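Local coordinates for arginyl-tRNA synthetase (Campylobacter jejuni, PDB 3FNR), which catalyses the ATP-dependent attachment of L-arginine to tRNA(Arg), releasing AMP and diphosphate, as a monomeric class I aminoacyl-tRNA synthetase, at residues A393-L396 / Q397-P400; A380-L383 / K384-L387. The protein carries 1 engineered substitution. All coordinates share one frame; numbering follows the deposited sequence.

Contact 1. Residues A393-L396 / Q397-P400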
loop_
_atom_site.group_PDB
_atom_site.type_symbol
_atom_site.label_atom_id
_atom_site.label_comp_id
_atom_site.label_asym_id
_atom_site.label_seq_id
_atom_site.Cartn_x
_atom_site.Cartn_y
_atom_site.Cartn_z
ATOM N N ALA A 393 3.207 16.174 -3.047
ATOM C CA ALA A 393 3.564 16.364 -1.642
ATOM C C ALA A 393 3.612 15.042 -0.873
ATOM O O ALA A 393 3.956 15.038 0.311
ATOM C CB ALA A 393 2.577 17.322 -0.968
ATOM N N ARG A 394 3.267 13.946 -1.564
ATOM C CA ARG A 394 3.124 12.597 -0.981
ATOM C C ARG A 394 2.068 12.562 0.134
ATOM O O ARG A 394 2.092 11.694 1.012
ATOM C CB ARG A 394 4.473 12.016 -0.504
ATOM C CG ARG A 394 5.653 12.172 -1.478
ATOM C CD ARG A 394 5.507 11.348 -2.749
ATOM N NE ARG A 394 6.738 11.386 -3.540
ATOM C CZ ARG A 394 6.925 12.123 -4.631
ATOM N NH1 ARG A 394 8.091 12.076 -5.264
ATOM N NH2 ARG A 394 5.948 12.893 -5.104
ATOM N N ALA A 395 1.126 13.503 0.073
ATOM C CA ALA A 395 0.087 13.647 1.087
ATOM C C ALA A 395 -1.206 12.959 0.649
ATOM O O ALA A 395 -2.167 13.614 0.228
ATOM C CB ALA A 395 -0.158 15.132 1.383
ATOM N N LEU A 396 -1.233 11.635 0.748
ATOM C CA LEU A 396 -2.364 10.867 0.230
ATOM C C LEU A 396 -3.659 11.035 1.032
ATOM O O LEU A 396 -4.735 10.759 0.514
ATOM C CB LEU A 396 -2.005 9.383 0.068
ATOM C CG LEU A 396 -0.797 9.072 -0.823
ATOM C CD1 LEU A 396 -0.575 7.579 -0.970
ATOM C CD2 LEU A 396 -0.923 9.721 -2.187
ATOM N N GLN A 397 -3.548 11.504 2.276
ATOM C CA GLN A 397 -4.716 11.776 3.116
ATOM C C GLN A 397 -5.586 12.919 2.610
ATOM O O GLN A 397 -6.724 13.055 3.052
ATOM C CB GLN A 397 -4.318 12.008 4.583
ATOM C CG GLN A 397 -3.751 13.391 4.911
ATOM C CD GLN A 397 -2.307 13.577 4.452
ATOM O OE1 GLN A 397 -1.603 12.611 4.139
ATOM N NE2 GLN A 397 -1.859 14.826 4.417
ATOM N N LYS A 398 -5.060 13.722 1.684
ATOM C CA LYS A 398 -5.847 14.728 0.969
ATOM C C LYS A 398 -6.961 14.096 0.125
ATOM O O LYS A 398 -7.982 14.735 -0.146
ATOM C CB LYS A 398 -4.948 15.591 0.069
ATOM C CG LYS A 398 -3.863 16.403 0.785
ATOM C CD LYS A 398 -4.308 17.830 1.092
ATOM C CE LYS A 398 -3.156 18.696 1.616
ATOM N NZ LYS A 398 -2.082 18.914 0.596
ATOM N N ILE A 399 -6.770 12.851 -0.303
ATOM C CA ILE A 399 -7.815 12.158 -1.064
ATOM C C ILE A 399 -9.074 11.834 -0.204
ATOM O O ILE A 399 -10.173 12.251 -0.581
ATOM C CB ILE A 399 -7.284 10.923 -1.876
ATOM C CG1 ILE A 399 -6.112 11.312 -2.785
ATOM C CG2 ILE A 399 -8.395 10.308 -2.722
ATOM C CD1 ILE A 399 -5.442 10.100 -3.485
ATOM N N PRO A 400 -8.930 11.099 0.938
ATOM C CA PRO A 400 -10.082 10.981 1.858
ATOM C C PRO A 400 -10.664 12.316 2.350
ATOM O O PRO A 400 -11.886 12.431 2.464
ATOM C CB PRO A 400 -9.511 10.204 3.053
ATOM C CG PRO A 400 -8.340 9.486 2.533
ATOM C CD PRO A 400 -7.780 10.304 1.421
#
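Gln397 and Lys398 both lay their side chains against Ala395 in a type I beta turn, Ala395 to Lys398, that leads into helix 398-416 of the DALR anticodon-binding domain; helix 383-393 ends just before it in a Schellman motif at Arg394. The turn is closed by Lys398 N bonding to Ala395 O at 3.2 Å, with the N-H lying above the carbonyl plane. Gln397 holds CG between its backbone N and carbonyl carbon (chi1 79°) and bends again at chi2, which folds the amide back along the turn: NE2 comes to 3.5 Å from Ala395 CB, while OE1 faces the Ala395-Leu396 peptide. Lys398 approaches the same methyl with its aliphatic part, CG lying 4.0 Å from Ala395 CB. Leu396 directs its CB away from 397-400, and its side chain packs on Phe55, Thr58 and Leu62 of helix 50-65, joining the turn to that helix. In one of its two deposited conformers Arg394 makes a salt bridge to Glu268 and a cation-pi contact with Phe391. Leu396 O receives Ile399 N at 3.0 Å, and CD of the Pro400 ring, which brings no N-H, lies 3.2 Å from that same oxygen.

Contact 2. Residues A380-L383 / K384-L387; sequences ALNL and KAVL. With SO4 (sulfate ion), chain B.
Leu383 and Leu387 meet one helical turn apart, their side chains crossing at a slant with Leu383 CD1 3.8 Å from Leu387 CG. Leu383 sets CG anti to its backbone N (chi1 -180°). This first torsion carries the Leu383 branch along the helix toward its partner, and CD1 also touches Leu387 CD2. Beneath them Leu387 N donates to Leu383 O at 2.9 Å, almost in line with the C=O bond. Asn382, on another face, also extends CG anti to its N (chi1 -166°), which brings the amide alongside the following turn; ND2 lies 3.5 Å from Ala385 CB, and OD1 faces Val386 CG2. The side chains of Asn382 and Val386 cross nearly at right angles, while Val386 N bonds to Asn382 O at 3.2 Å within the carbonyl plane. This is the junction between helices 371-381 and 383-393 in the helical DALR anticodon-binding domain, where a water accepts from Ala385 N and donates to Leu381 O, bridging the break. Both leucines are buried: Leu383 packs on Tyr402 and Thr441, Leu387 on Ile399 and Leu62. The end of the Lys384 side chain leads away from the junction. Its chain, bent at chi3 and chi4, carries NZ to 2.7 Å from O4 of a sulfate ion, probably from the crystallisation liquor, which Glu26 N and Lys28 NZ also bind.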
loop_
_atom_site.group_PDB
_atom_site.type_symbol
_atom_site.label_atom_id
_atom_site.label_comp_id
_atom_site.label_asym_id
_atom_site.label_seq_id
_atom_site.Cartn_x
_atom_site.Cartn_y
_atom_site.Cartn_z
ATOM N N ALA A 380 -16.527 19.485 -7.335
ATOM C CA ALA A 380 -16.475 18.286 -8.173
ATOM C C ALA A 380 -15.295 18.352 -9.140
ATOM O O ALA A 380 -14.503 17.410 -9.216
ATOM C CB ALA A 380 -17.791 18.087 -8.935
ATOM N N LEU A 381 -15.156 19.484 -9.831
ATOM C CA LEU A 381 -14.116 19.659 -10.846
ATOM C C LEU A 381 -12.708 19.844 -10.273
ATOM O O LEU A 381 -11.721 19.596 -10.962
ATOM C CB LEU A 381 -14.474 20.816 -11.785
ATOM C CG LEU A 381 -15.731 20.568 -12.622
ATOM C CD1 LEU A 381 -16.208 21.854 -13.267
ATOM C CD2 LEU A 381 -15.481 19.492 -13.679
ATOM N N ASN A 382 -12.633 20.254 -9.007
ATOM C CA ASN A 382 -11.374 20.503 -8.308
ATOM C C ASN A 382 -10.561 19.235 -7.987
ATOM O O ASN A 382 -9.452 19.344 -7.470
ATOM C CB ASN A 382 -11.655 21.258 -7.006
ATOM C CG ASN A 382 -10.394 21.854 -6.373
ATOM O OD1 ASN A 382 -10.153 21.694 -5.170
ATOM N ND2 ASN A 382 -9.588 22.531 -7.179
ATOM N N LEU A 383 -11.113 18.050 -8.275
ATOM C CA LEU A 383 -10.422 16.776 -8.014
ATOM C C LEU A 383 -9.038 16.718 -8.663
ATOM O O LEU A 383 -8.080 16.322 -8.011
ATOM C CB LEU A 383 -11.276 15.572 -8.447
ATOM C CG LEU A 383 -10.705 14.158 -8.243
ATOM C CD1 LEU A 383 -10.352 13.876 -6.796
ATOM C CD2 LEU A 383 -11.653 13.101 -8.764
ATOM N N LYS A 384 -8.941 17.152 -9.920
ATOM C CA LYS A 384 -7.675 17.194 -10.666
ATOM C C LYS A 384 -6.555 17.888 -9.895
ATOM O O LYS A 384 -5.474 17.326 -9.739
ATOM C CB LYS A 384 -7.883 17.900 -12.008
ATOM C CG LYS A 384 -6.797 17.616 -13.048
ATOM C CD LYS A 384 -6.773 18.698 -14.120
ATOM C CE LYS A 384 -6.370 18.151 -15.487
ATOM N NZ LYS A 384 -5.175 17.250 -15.485
ATOM N N ALA A 385 -6.838 19.097 -9.403
ATOM C CA ALA A 385 -5.895 19.872 -8.597
ATOM C C ALA A 385 -5.492 19.120 -7.332
ATOM O O ALA A 385 -4.318 19.055 -6.999
ATOM C CB ALA A 385 -6.502 21.233 -8.228
ATOM N N VAL A 386 -6.480 18.558 -6.642
ATOM C CA VAL A 386 -6.247 17.812 -5.410
ATOM C C VAL A 386 -5.310 16.625 -5.647
ATOM O O VAL A 386 -4.341 16.465 -4.906
ATOM C CB VAL A 386 -7.577 17.345 -4.770
ATOM C CG1 VAL A 386 -7.313 16.463 -3.554
ATOM C CG2 VAL A 386 -8.421 18.565 -4.363
ATOM N N LEU A 387 -5.583 15.834 -6.692
ATOM C CA LEU A 387 -4.800 14.622 -6.982
ATOM C C LEU A 387 -3.338 14.931 -7.301
ATOM O O LEU A 387 -2.434 14.272 -6.794
ATOM C CB LEU A 387 -5.421 13.830 -8.137
ATOM C CG LEU A 387 -6.811 13.255 -7.881
ATOM C CD1 LEU A 387 -7.313 12.521 -9.118
ATOM C CD2 LEU A 387 -6.871 12.372 -6.624
HETATM S S SO4 B . -1.565 17.362 -17.078
HETATM O O1 SO4 B . -0.915 18.493 -17.746
HETATM O O2 SO4 B . -1.213 16.144 -17.792
HETATM O O3 SO4 B . -1.088 17.291 -15.700
HETATM O O4 SO4 B . -3.015 17.514 -17.082
HETATM O O HOH W 1 -8.884 21.059 -10.981
#

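Helix 383-393 connects the two contacts: contact 2 spans the passage from helix 371-381 into its start and contact 1 follows its end, and their centres are about 12 Å apart. The chain then turns into helix 398-416, bringing the sites together again. Lys398 O comes to 3.9 Å from Val386 CG1, and Ile399 CG1 to 4.1 Å from Leu387 CD2, both as plain packing. Leu62 of helix 50-65 touches Leu396 and Ile399 of contact 1 as well as Leu387 of contact 2, so Leu62 is a packing partner common to both contacts. The sulfate belongs to the contact 2 side, bound in part by Lys384.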